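Local coordinates for protein NfrA2 (Bacillus megaterium, PDB 5HEI) that binds FMN and, as an oxygen-insensitive NADPH nitroreductase of the frp family, probably uses NADPH to reduce flavin and nitro compounds such as the herbicide mesotrione, at residues Lys58-Leu63 and Gly135-Lys140; Lys140-Ile145 and Tyr230-Ala235; Gly43-Ile48 and Ala81-Ala86; Ala68-Ala73 and Gly159-His164. All coordinates share one frame; numbering follows the deposited sequence.

Interaction 1 of 4, residues Lys58-Leu63 and Gly135-Lys140. With FMN (flavin mononucleotide), chain I.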
# COMPACT_ATOMS: atom_id res chain seq x y z
N LYS A 58 21.05 14.30 1.15
CA LYS A 58 20.85 15.70 0.77
C LYS A 58 20.38 15.77 -0.68
O LYS A 58 19.50 16.58 -0.99
CB LYS A 58 22.13 16.54 0.97
CG LYS A 58 21.87 18.05 0.94
CD LYS A 58 23.14 18.86 1.12
CE LYS A 58 22.85 20.34 1.21
NZ LYS A 58 24.10 21.14 1.36
N LYS A 59 20.95 14.92 -1.57
CA LYS A 59 20.57 14.86 -2.98
C LYS A 59 19.12 14.38 -3.12
O LYS A 59 18.36 14.98 -3.87
CB LYS A 59 21.54 14.00 -3.80
CG LYS A 59 22.14 14.78 -4.96
CD LYS A 59 23.07 13.94 -5.83
CE LYS A 59 23.63 14.73 -7.00
NZ LYS A 59 24.58 15.81 -6.58
N LEU A 60 18.74 13.37 -2.31
CA LEU A 60 17.38 12.80 -2.23
C LEU A 60 16.37 13.84 -1.74
O LEU A 60 15.23 13.84 -2.21
CB LEU A 60 17.36 11.59 -1.27
CG LEU A 60 17.57 10.15 -1.83
CD1 LEU A 60 17.53 10.07 -3.36
CD2 LEU A 60 18.83 9.53 -1.27
N SER A 61 16.78 14.71 -0.80
CA SER A 61 15.99 15.79 -0.21
C SER A 61 15.63 16.84 -1.27
O SER A 61 14.47 17.28 -1.34
CB SER A 61 16.76 16.45 0.93
OG SER A 61 16.03 17.48 1.57
N GLU A 62 16.61 17.23 -2.10
CA GLU A 62 16.47 18.21 -3.17
C GLU A 62 15.58 17.67 -4.30
O GLU A 62 14.69 18.39 -4.75
CB GLU A 62 17.84 18.64 -3.73
CG GLU A 62 18.77 19.26 -2.70
CD GLU A 62 20.08 19.77 -3.24
OE1 GLU A 62 20.97 18.96 -3.58
OE2 GLU A 62 20.22 21.01 -3.33
N LEU A 63 15.81 16.40 -4.73
CA LEU A 63 15.05 15.73 -5.81
C LEU A 63 13.59 15.42 -5.45
O LEU A 63 12.79 15.12 -6.34
CB LEU A 63 15.77 14.45 -6.29
CG LEU A 63 17.14 14.61 -6.95
CD1 LEU A 63 17.84 13.29 -7.05
CD2 LEU A 63 17.04 15.23 -8.33
N GLY A 135 6.29 10.69 -0.99
CA GLY A 135 5.77 10.36 -2.32
C GLY A 135 6.41 11.21 -3.40
O GLY A 135 6.27 10.90 -4.59
N GLY A 136 7.13 12.25 -2.96
CA GLY A 136 7.88 13.20 -3.78
C GLY A 136 9.07 12.61 -4.51
O GLY A 136 9.67 13.28 -5.35
N ILE A 137 9.40 11.33 -4.23
CA ILE A 137 10.48 10.58 -4.88
C ILE A 137 10.20 10.35 -6.39
O ILE A 137 11.10 9.97 -7.15
CB ILE A 137 10.80 9.27 -4.07
CG1 ILE A 137 12.26 8.80 -4.26
CG2 ILE A 137 9.79 8.15 -4.31
CD1 ILE A 137 13.32 9.60 -3.49
N ARG A 138 8.95 10.62 -6.82
CA ARG A 138 8.49 10.53 -8.20
C ARG A 138 8.51 11.90 -8.92
O ARG A 138 8.03 12.00 -10.05
CB ARG A 138 7.10 9.88 -8.26
CG ARG A 138 7.11 8.36 -8.04
CD ARG A 138 5.72 7.84 -7.75
NE ARG A 138 5.26 8.24 -6.42
CZ ARG A 138 3.99 8.34 -6.06
NH1 ARG A 138 3.02 8.10 -6.94
NH2 ARG A 138 3.66 8.71 -4.83
N ARG A 139 9.09 12.94 -8.27
CA ARG A 139 9.26 14.29 -8.83
C ARG A 139 10.29 14.22 -9.94
O ARG A 139 10.00 14.59 -11.08
CB ARG A 139 9.69 15.30 -7.75
CG ARG A 139 9.67 16.76 -8.21
CD ARG A 139 10.20 17.68 -7.14
NE ARG A 139 10.84 18.86 -7.72
CZ ARG A 139 12.13 18.93 -8.02
NH1 ARG A 139 12.93 17.89 -7.80
NH2 ARG A 139 12.64 20.04 -8.55
N LYS A 140 11.50 13.75 -9.60
CA LYS A 140 12.62 13.53 -10.50
C LYS A 140 12.99 12.05 -10.27
O LYS A 140 13.91 11.76 -9.50
CB LYS A 140 13.78 14.51 -10.21
CG LYS A 140 13.44 15.96 -10.58
CD LYS A 140 14.63 16.91 -10.55
CE LYS A 140 14.31 18.28 -11.10
NZ LYS A 140 15.43 19.24 -10.91
N1 FMN I . 4.35 14.48 3.39
C2 FMN I . 5.34 15.34 2.99
O2 FMN I . 5.74 16.24 3.73
N3 FMN I . 5.91 15.22 1.72
C4 FMN I . 5.58 14.26 0.78
O4 FMN I . 6.13 14.27 -0.33
C4A FMN I . 4.55 13.31 1.22
N5 FMN I . 4.27 12.29 0.45
C5A FMN I . 3.40 11.32 0.94
C6 FMN I . 3.21 10.15 0.19
C7 FMN I . 2.44 9.10 0.66
C7M FMN I . 2.32 7.84 -0.17
C8 FMN I . 1.81 9.22 1.92
C8M FMN I . 0.95 8.11 2.48
C9 FMN I . 1.98 10.38 2.66
C9A FMN I . 2.78 11.43 2.20
N10 FMN I . 3.08 12.57 2.99
C10 FMN I . 3.98 13.51 2.56
C1' FMN I . 2.42 12.76 4.30
C2' FMN I . 1.01 13.34 4.20
O2' FMN I . 1.03 14.74 3.95
C3' FMN I . 0.25 13.04 5.50
O3' FMN I . 0.29 11.64 5.75
C4' FMN I . -1.20 13.52 5.52
O4' FMN I . -1.24 14.95 5.56
C5' FMN I . -2.02 12.93 6.65
O5' FMN I . -1.57 13.51 7.90
P FMN I . -0.97 12.70 9.15
O1P FMN I . -2.06 12.28 10.09
O2P FMN I . 0.01 13.67 9.83
O3P FMN I . -0.16 11.52 8.59
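R139 and K140 reach L63 from the end of the flavin-binding turn of the nitroreductase fold, a 3-10 segment (135-138) that approaches helix 54-63 after strand 130-134. In R139, CG stands anti to the backbone N (chi1 -171°), and a bend at chi3 sets NE. NH1 then donates to L63 O at 3.1 Å; this oxygen lies in the guanidinium plane, whereas NH1 stands well above the carbonyl plane of L63. An alanine in place of R139 would probably leave L63 O without this donor and L63 less firmly tied to the turn. The extended chain of K140 crosses the L63 side chain at about a right angle, CD lying 3.7 Å from L63 CD2 before the amine leads away. Deeper in, methyl meets methyl where L60 CD1 comes within 4.2 Å of I137 CD1, and L147 of helix 141-148 touches L60 and L63 as well. R138 points away from the helix and forms a salt bridge with E104 of the second subunit. At the flavin, G136 N makes a weak hydrogen bond to FMN O4, and G135 N lies 3.0 Å from FMN N5.

Interaction 2 of 4, residues Lys140-Ile145 and Tyr230-Ala235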
# COMPACT_ATOMS: atom_id res chain seq x y z
N LYS A 140 11.50 13.75 -9.60
CA LYS A 140 12.62 13.53 -10.50
C LYS A 140 12.99 12.05 -10.27
O LYS A 140 13.91 11.76 -9.50
CB LYS A 140 13.78 14.51 -10.21
CG LYS A 140 13.44 15.96 -10.58
CD LYS A 140 14.63 16.91 -10.55
CE LYS A 140 14.31 18.28 -11.10
NZ LYS A 140 15.43 19.24 -10.91
N PRO A 141 12.20 11.09 -10.84
CA PRO A 141 12.47 9.67 -10.57
C PRO A 141 13.61 9.05 -11.36
O PRO A 141 14.18 8.06 -10.89
CB PRO A 141 11.13 9.00 -10.86
CG PRO A 141 10.47 9.87 -11.87
CD PRO A 141 11.05 11.25 -11.76
N LEU A 142 13.92 9.59 -12.56
CA LEU A 142 15.02 9.09 -13.39
C LEU A 142 16.37 9.36 -12.71
O LEU A 142 17.28 8.54 -12.82
CB LEU A 142 14.97 9.69 -14.81
CG LEU A 142 13.70 9.41 -15.64
CD1 LEU A 142 13.58 10.39 -16.79
CD2 LEU A 142 13.66 7.98 -16.16
N GLU A 143 16.46 10.48 -11.96
CA GLU A 143 17.65 10.87 -11.19
C GLU A 143 17.76 10.00 -9.94
O GLU A 143 18.88 9.73 -9.49
CB GLU A 143 17.61 12.35 -10.80
CG GLU A 143 17.79 13.30 -11.98
CD GLU A 143 16.50 13.79 -12.60
OE1 GLU A 143 15.71 12.96 -13.11
OE2 GLU A 143 16.31 15.03 -12.63
N VAL A 144 16.61 9.56 -9.39
CA VAL A 144 16.51 8.68 -8.21
C VAL A 144 17.09 7.30 -8.60
O VAL A 144 17.91 6.76 -7.86
CB VAL A 144 15.06 8.62 -7.64
CG1 VAL A 144 14.88 7.48 -6.65
CG2 VAL A 144 14.68 9.94 -6.99
N ILE A 145 16.69 6.78 -9.78
CA ILE A 145 17.15 5.51 -10.34
C ILE A 145 18.68 5.50 -10.50
O ILE A 145 19.33 4.54 -10.08
CB ILE A 145 16.38 5.18 -11.66
CG1 ILE A 145 14.90 4.86 -11.35
CG2 ILE A 145 17.04 4.03 -12.43
CD1 ILE A 145 13.91 5.09 -12.51
N TYR A 230 3.31 15.28 -11.57
CA TYR A 230 4.48 14.44 -11.83
C TYR A 230 4.40 13.84 -13.25
O TYR A 230 3.76 12.80 -13.45
CB TYR A 230 4.70 13.38 -10.73
CG TYR A 230 5.10 13.94 -9.37
CD1 TYR A 230 5.69 15.19 -9.25
CD2 TYR A 230 4.93 13.18 -8.21
CE1 TYR A 230 6.04 15.71 -8.00
CE2 TYR A 230 5.30 13.67 -6.96
CZ TYR A 230 5.86 14.94 -6.86
OH TYR A 230 6.23 15.44 -5.64
N PRO A 231 5.01 14.52 -14.25
CA PRO A 231 4.92 14.04 -15.64
C PRO A 231 5.82 12.86 -15.99
O PRO A 231 5.48 12.07 -16.88
CB PRO A 231 5.30 15.27 -16.47
CG PRO A 231 5.45 16.42 -15.49
CD PRO A 231 5.76 15.79 -14.18
N GLU A 232 6.98 12.74 -15.31
CA GLU A 232 7.98 11.69 -15.54
C GLU A 232 7.61 10.29 -15.03
O GLU A 232 8.47 9.41 -15.00
CB GLU A 232 9.35 12.14 -14.98
CG GLU A 232 10.09 13.17 -15.80
CD GLU A 232 11.30 13.76 -15.10
OE1 GLU A 232 12.31 13.04 -14.92
OE2 GLU A 232 11.23 14.95 -14.70
N VAL A 233 6.33 10.06 -14.63
CA VAL A 233 5.85 8.77 -14.10
C VAL A 233 5.90 7.65 -15.16
O VAL A 233 6.51 6.61 -14.89
CB VAL A 233 4.49 8.88 -13.36
CG1 VAL A 233 3.99 7.50 -12.92
CG2 VAL A 233 4.60 9.79 -12.15
N ARG A 234 5.29 7.86 -16.35
CA ARG A 234 5.31 6.87 -17.44
C ARG A 234 6.74 6.67 -17.97
O ARG A 234 7.12 5.53 -18.25
CB ARG A 234 4.34 7.25 -18.57
CG ARG A 234 4.17 6.14 -19.61
CD ARG A 234 3.00 6.33 -20.53
NE ARG A 234 3.01 5.32 -21.58
CZ ARG A 234 1.97 5.00 -22.35
NH1 ARG A 234 0.81 5.62 -22.18
NH2 ARG A 234 2.09 4.06 -23.28
N ALA A 235 7.51 7.77 -18.09
CA ALA A 235 8.91 7.77 -18.55
C ALA A 235 9.80 6.90 -17.65
O ALA A 235 10.71 6.23 -18.15
CB ALA A 235 9.44 9.19 -18.60
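E232 lies against P141 and L142 through its CB and one carboxylate oxygen, OE1. Its CB packs on P141 CD at 3.7 Å, and P141 CG lies equally far from the E232 carbonyl oxygen. With CG beside the backbone N (chi1 -76°) and the chain extended beyond it, the carboxylate passes over to L142, whose CD1 is 3.5 Å from E232 OE1. The other methyl of L142, CD2, faces A235 O at 4.0 Å. Apart from these van der Waals contacts, two acidic groups come close: E143 OE1 lies 3.9 Å from E232 OE1, the side chains cross at about a right angle, and the carboxylates are nearly coplanar. Such a pair would be expected to repel when both are ionised, and might raise the proton affinity of one of them.

Further out, M236 of helix 233-239 touches P141 and I145, while E143 also packs on L63 of helix 54-63. The second subunit also touches segment 230-235: its E245 accepts from R234 N, and its E104 packs against Y230 and V233. E232 occupies the N-cap position of helix 233-239, and its partners lie in the first turn of helix 141-148. The contact is thus a packing of two helix starts, by which the C-terminal part of the chain folds back onto the nitroreductase core near the dimer interface.

Interaction 3 of 4, residues Gly43-Ile48 and Ala81-Ala86; sequences GQQVTI and ADFNRA
The guanidinium of R85 gathers three acceptors from segment 43-48. NH2 gives a nearly straight bond (166°) to Q44 O at 2.9 Å, in the plane of that carbonyl, and weaker ones to V46 O and T47 OG1. NH1 donates to T47 OG1 at 2.8 Å, with the oxygen tilted out of the guanidinium plane. A bend at chi3 (-69°) sets NE for this approach. The T47 hydroxyl in turn donates to D82 OD2 at 2.7 Å, meeting it from above the carboxylate plane. D82 OD2 and R85 NH1 also form a long salt bridge, a pairing of charges alone, since the oxygen lies well out of the guanidinium plane. The other carboxylate oxygen, D82 OD1, accepts from N84 N at 2.8 Å and R85 N at 3.2 Å, an Asx turn and Asx motif at the start of helix 84-92.

These residues sit where strands 46-51 and 75-82 of the antiparallel sheet run side by side: V46 and A81 form a non-hydrogen-bonded pair, and D82 N donates to Q45 O at 2.9 Å. An alanine in place of D82 would probably leave the T47 hydroxyl and the N84 and R85 amides without their acceptors, and R85 without the carboxylate charge near its guanidinium.

The second subunit supplies further partners: Y186 OH bonds to D82 OD2, Y225 OH to Q45 OE1, and L175 N to Q44 OE1. Q45 CG lies over one face of the F83 ring in a CH-pi contact, 4.0 Å from its centroid. A water donates to both G43 O and D82 O.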
# COMPACT_ATOMS: atom_id res chain seq x y z
N GLY A 43 5.39 -13.14 -3.57
CA GLY A 43 6.44 -12.71 -4.48
C GLY A 43 7.35 -11.66 -3.88
O GLY A 43 8.46 -11.46 -4.37
N GLN A 44 6.87 -10.99 -2.80
CA GLN A 44 7.59 -9.97 -2.03
C GLN A 44 8.22 -8.92 -2.98
O GLN A 44 9.45 -8.79 -3.05
CB GLN A 44 8.61 -10.62 -1.08
CG GLN A 44 7.98 -11.59 -0.07
CD GLN A 44 8.90 -12.72 0.27
OE1 GLN A 44 9.82 -12.59 1.08
NE2 GLN A 44 8.68 -13.88 -0.34
N GLN A 45 7.36 -8.22 -3.73
CA GLN A 45 7.71 -7.22 -4.75
C GLN A 45 8.12 -5.85 -4.18
O GLN A 45 7.88 -4.82 -4.82
CB GLN A 45 6.57 -7.08 -5.77
CG GLN A 45 6.30 -8.33 -6.62
CD GLN A 45 5.29 -9.30 -6.04
OE1 GLN A 45 5.24 -10.46 -6.42
NE2 GLN A 45 4.43 -8.85 -5.12
N VAL A 46 8.74 -5.82 -2.99
CA VAL A 46 9.18 -4.58 -2.34
C VAL A 46 10.67 -4.66 -1.97
O VAL A 46 11.10 -5.61 -1.31
CB VAL A 46 8.33 -4.16 -1.10
CG1 VAL A 46 8.50 -2.68 -0.79
CG2 VAL A 46 6.85 -4.50 -1.28
N THR A 47 11.42 -3.63 -2.38
CA THR A 47 12.84 -3.48 -2.08
C THR A 47 13.02 -2.20 -1.27
O THR A 47 12.51 -1.14 -1.64
CB THR A 47 13.69 -3.62 -3.35
OG1 THR A 47 13.84 -5.02 -3.61
CG2 THR A 47 15.06 -3.00 -3.22
N ILE A 48 13.71 -2.31 -0.13
CA ILE A 48 13.93 -1.20 0.77
C ILE A 48 15.39 -0.74 0.83
O ILE A 48 16.28 -1.53 1.17
CB ILE A 48 13.25 -1.45 2.16
CG1 ILE A 48 13.39 -0.27 3.12
CG2 ILE A 48 13.65 -2.78 2.80
CD1 ILE A 48 12.51 0.86 2.80
N ALA A 81 9.24 -0.82 -5.94
CA ALA A 81 8.54 -1.98 -6.47
C ALA A 81 9.60 -2.80 -7.20
O ALA A 81 10.31 -2.26 -8.05
CB ALA A 81 7.45 -1.54 -7.43
N ASP A 82 9.79 -4.07 -6.80
CA ASP A 82 10.85 -4.91 -7.35
C ASP A 82 10.36 -6.17 -8.06
O ASP A 82 9.80 -7.08 -7.43
CB ASP A 82 11.88 -5.25 -6.26
CG ASP A 82 13.22 -5.78 -6.75
OD1 ASP A 82 13.23 -6.72 -7.57
OD2 ASP A 82 14.25 -5.30 -6.25
N PHE A 83 10.64 -6.24 -9.37
CA PHE A 83 10.34 -7.39 -10.23
C PHE A 83 11.64 -7.97 -10.80
O PHE A 83 11.61 -8.82 -11.69
CB PHE A 83 9.33 -7.00 -11.33
CG PHE A 83 7.91 -6.97 -10.83
CD1 PHE A 83 7.38 -5.82 -10.26
CD2 PHE A 83 7.09 -8.09 -10.93
CE1 PHE A 83 6.07 -5.79 -9.77
CE2 PHE A 83 5.78 -8.06 -10.46
CZ PHE A 83 5.27 -6.91 -9.89
N ASN A 84 12.80 -7.51 -10.24
CA ASN A 84 14.13 -8.00 -10.62
C ASN A 84 14.34 -9.38 -10.00
O ASN A 84 14.99 -10.22 -10.61
CB ASN A 84 15.24 -7.03 -10.20
CG ASN A 84 16.61 -7.45 -10.65
OD1 ASN A 84 16.86 -7.65 -11.85
ND2 ASN A 84 17.52 -7.61 -9.71
N ARG A 85 13.76 -9.60 -8.79
CA ARG A 85 13.81 -10.90 -8.11
C ARG A 85 12.97 -11.89 -8.92
O ARG A 85 13.41 -13.03 -9.12
CB ARG A 85 13.31 -10.80 -6.66
CG ARG A 85 14.37 -10.28 -5.70
CD ARG A 85 13.95 -10.40 -4.25
NE ARG A 85 12.86 -9.48 -3.89
CZ ARG A 85 13.04 -8.23 -3.47
NH1 ARG A 85 14.26 -7.73 -3.37
NH2 ARG A 85 11.99 -7.48 -3.17
N ALA A 86 11.80 -11.43 -9.43
CA ALA A 86 10.89 -12.20 -10.29
C ALA A 86 11.60 -12.57 -11.60
O ALA A 86 11.34 -13.64 -12.15
CB ALA A 86 9.63 -11.40 -10.57
O HOH W 1 10.18 -9.85 -6.44

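Interaction 4 of 4, residues Ala68-Ala73 and Gly159-His164; sequences AWIDQA and GLVVGH. With FMN (flavin mononucleotide), chain I.
V161 meets I70 and A73 through its two methyl groups, and apolar packing makes up the body of this contact. With CG1 anti to the backbone N (chi1 173°), that methyl lies against A73 CB at 3.3 Å. CG2 meets I70 CG1 at 3.8 Å, the two side chains crossing at about a right angle. CG1 also approaches the backbone, 3.6 Å from W69 O. Further along the strand, G163 carries no side chain where the CA atoms of the two segments come nearest, 5.1 Å between G163 and A73.

Between the two segments there are no hydrogen bonds; W69 O accepts from A73 N at 3.2 Å, so the oxygen that V161 touches already has a donor.

The ligand contact belongs to W69, which lines the FMN pocket. Its NE1 lies 3.3 Å from FMN O2, an oxygen placed obliquely to the indole, while a weak hydrogen bond joins NE1 to Q67 OE1. R15, which also binds FMN, packs against the same side chain.

Helix 68-72 lies between helix 54-63, where K57 and S61 touch I70, and the sheet, where I134 and F76 do so. Strand 154-163 is an inner strand of that sheet: backbone hydrogen bonds join V161 to V132 and G163 to G130 of strand 130-134 on one side, and V162 to L75 of strand 75-82 on the other.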
# COMPACT_ATOMS: atom_id res chain seq x y z
N ALA A 68 13.10 19.89 3.85
CA ALA A 68 14.01 20.05 4.99
C ALA A 68 14.05 18.87 5.96
O ALA A 68 15.11 18.59 6.52
CB ALA A 68 13.69 21.34 5.74
N TRP A 69 12.91 18.17 6.12
CA TRP A 69 12.77 17.01 6.99
C TRP A 69 13.56 15.78 6.56
O TRP A 69 13.91 14.96 7.42
CB TRP A 69 11.30 16.68 7.29
CG TRP A 69 10.35 16.86 6.15
CD1 TRP A 69 9.82 15.87 5.37
CD2 TRP A 69 9.72 18.08 5.73
NE1 TRP A 69 8.93 16.41 4.47
CE2 TRP A 69 8.85 17.76 4.67
CE3 TRP A 69 9.82 19.42 6.15
CZ2 TRP A 69 8.10 18.73 4.00
CZ3 TRP A 69 9.06 20.38 5.50
CH2 TRP A 69 8.21 20.03 4.44
N ILE A 70 13.87 15.64 5.25
CA ILE A 70 14.66 14.52 4.71
C ILE A 70 16.12 14.66 5.17
O ILE A 70 16.67 13.71 5.72
CB ILE A 70 14.52 14.35 3.16
CG1 ILE A 70 13.06 14.04 2.76
CG2 ILE A 70 15.48 13.25 2.63
CD1 ILE A 70 12.70 14.42 1.36
N ASP A 71 16.72 15.84 4.96
CA ASP A 71 18.09 16.12 5.37
C ASP A 71 18.20 16.24 6.90
O ASP A 71 19.28 16.04 7.46
CB ASP A 71 18.64 17.37 4.67
CG ASP A 71 20.13 17.56 4.83
OD1 ASP A 71 20.90 16.87 4.13
OD2 ASP A 71 20.53 18.40 5.67
N GLN A 72 17.06 16.55 7.58
CA GLN A 72 16.98 16.70 9.03
C GLN A 72 17.07 15.36 9.77
O GLN A 72 17.77 15.29 10.79
CB GLN A 72 15.70 17.45 9.45
CG GLN A 72 15.88 18.29 10.72
CD GLN A 72 14.61 18.95 11.21
OE1 GLN A 72 13.66 19.21 10.45
NE2 GLN A 72 14.58 19.28 12.49
N ALA A 73 16.37 14.32 9.29
CA ALA A 73 16.35 12.98 9.91
C ALA A 73 17.63 12.17 9.63
O ALA A 73 18.22 12.35 8.56
CB ALA A 73 15.14 12.22 9.44
N GLY A 159 9.18 7.19 -0.36
CA GLY A 159 10.21 7.27 0.67
C GLY A 159 9.56 7.23 2.04
O GLY A 159 8.33 7.22 2.14
N LEU A 160 10.38 7.19 3.10
CA LEU A 160 9.93 7.14 4.49
C LEU A 160 11.02 7.70 5.40
O LEU A 160 12.09 7.11 5.51
CB LEU A 160 9.52 5.71 4.91
CG LEU A 160 8.72 5.58 6.22
CD1 LEU A 160 7.29 6.06 6.05
CD2 LEU A 160 8.71 4.15 6.70
N VAL A 161 10.73 8.85 6.01
CA VAL A 161 11.64 9.56 6.90
C VAL A 161 11.53 8.99 8.33
O VAL A 161 10.50 9.17 8.98
CB VAL A 161 11.40 11.10 6.83
CG1 VAL A 161 12.21 11.86 7.86
CG2 VAL A 161 11.69 11.64 5.44
N VAL A 162 12.57 8.28 8.79
CA VAL A 162 12.61 7.67 10.13
C VAL A 162 13.68 8.36 10.98
O VAL A 162 14.85 8.38 10.60
CB VAL A 162 12.76 6.13 10.09
CG1 VAL A 162 12.89 5.54 11.50
CG2 VAL A 162 11.60 5.47 9.34
N GLY A 163 13.26 8.90 12.11
CA GLY A 163 14.12 9.59 13.06
C GLY A 163 13.48 9.82 14.41
O GLY A 163 12.32 9.45 14.62
N HIS A 164 14.23 10.43 15.34
CA HIS A 164 13.73 10.73 16.68
C HIS A 164 13.06 12.10 16.71
O HIS A 164 13.70 13.10 16.38
CB HIS A 164 14.84 10.63 17.73
CG HIS A 164 15.43 9.26 17.86
ND1 HIS A 164 14.94 8.35 18.78
CD2 HIS A 164 16.46 8.70 17.19
CE1 HIS A 164 15.68 7.27 18.63
NE2 HIS A 164 16.61 7.43 17.69
N1 FMN I . 4.35 14.48 3.39
C2 FMN I . 5.34 15.34 2.99
O2 FMN I . 5.74 16.24 3.73
N3 FMN I . 5.91 15.22 1.72
C4 FMN I . 5.58 14.26 0.78
O4 FMN I . 6.13 14.27 -0.33
C4A FMN I . 4.55 13.31 1.22
N5 FMN I . 4.27 12.29 0.45
C5A FMN I . 3.40 11.32 0.94
C6 FMN I . 3.21 10.15 0.19
C7 FMN I . 2.44 9.10 0.66
C7M FMN I . 2.32 7.84 -0.17
C8 FMN I . 1.81 9.22 1.92
C8M FMN I . 0.95 8.11 2.48
C9 FMN I . 1.98 10.38 2.66
C9A FMN I . 2.78 11.43 2.20
N10 FMN I . 3.08 12.57 2.99
C10 FMN I . 3.98 13.51 2.56
C1' FMN I . 2.42 12.76 4.30
C2' FMN I . 1.01 13.34 4.20
O2' FMN I . 1.03 14.74 3.95
C3' FMN I . 0.25 13.04 5.50
O3' FMN I . 0.29 11.64 5.75
C4' FMN I . -1.20 13.52 5.52
O4' FMN I . -1.24 14.95 5.56
C5' FMN I . -2.02 12.93 6.65
O5' FMN I . -1.57 13.51 7.90
P FMN I . -0.97 12.70 9.15
O1P FMN I . -2.06 12.28 10.09
O2P FMN I . 0.01 13.67 9.83
O3P FMN I . -0.16 11.52 8.59

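In the fold
From the N terminus, 43-48 opens interaction 3, 58-63 opens interaction 1 and 68-73 opens interaction 4 before 81-86 closes the first loop, so interaction 3 crosses both others. Interaction 1 closes at 135-140, after 4 has opened and before 4 closes at 159-164; these two cross as well, touch each other through helices 54-63 and 68-72, and both reach FMN. Interaction 2 begins at K140, where interaction 1 ends, crosses interaction 4 and closes last, at 230-235; interactions 1 and 2 also touch through Y230. None nests within another. Interactions 3 and 4 meet the same sheet on neighbouring strands 75-82 and 154-163, and interactions 1, 2 and 3 all touch the second subunit.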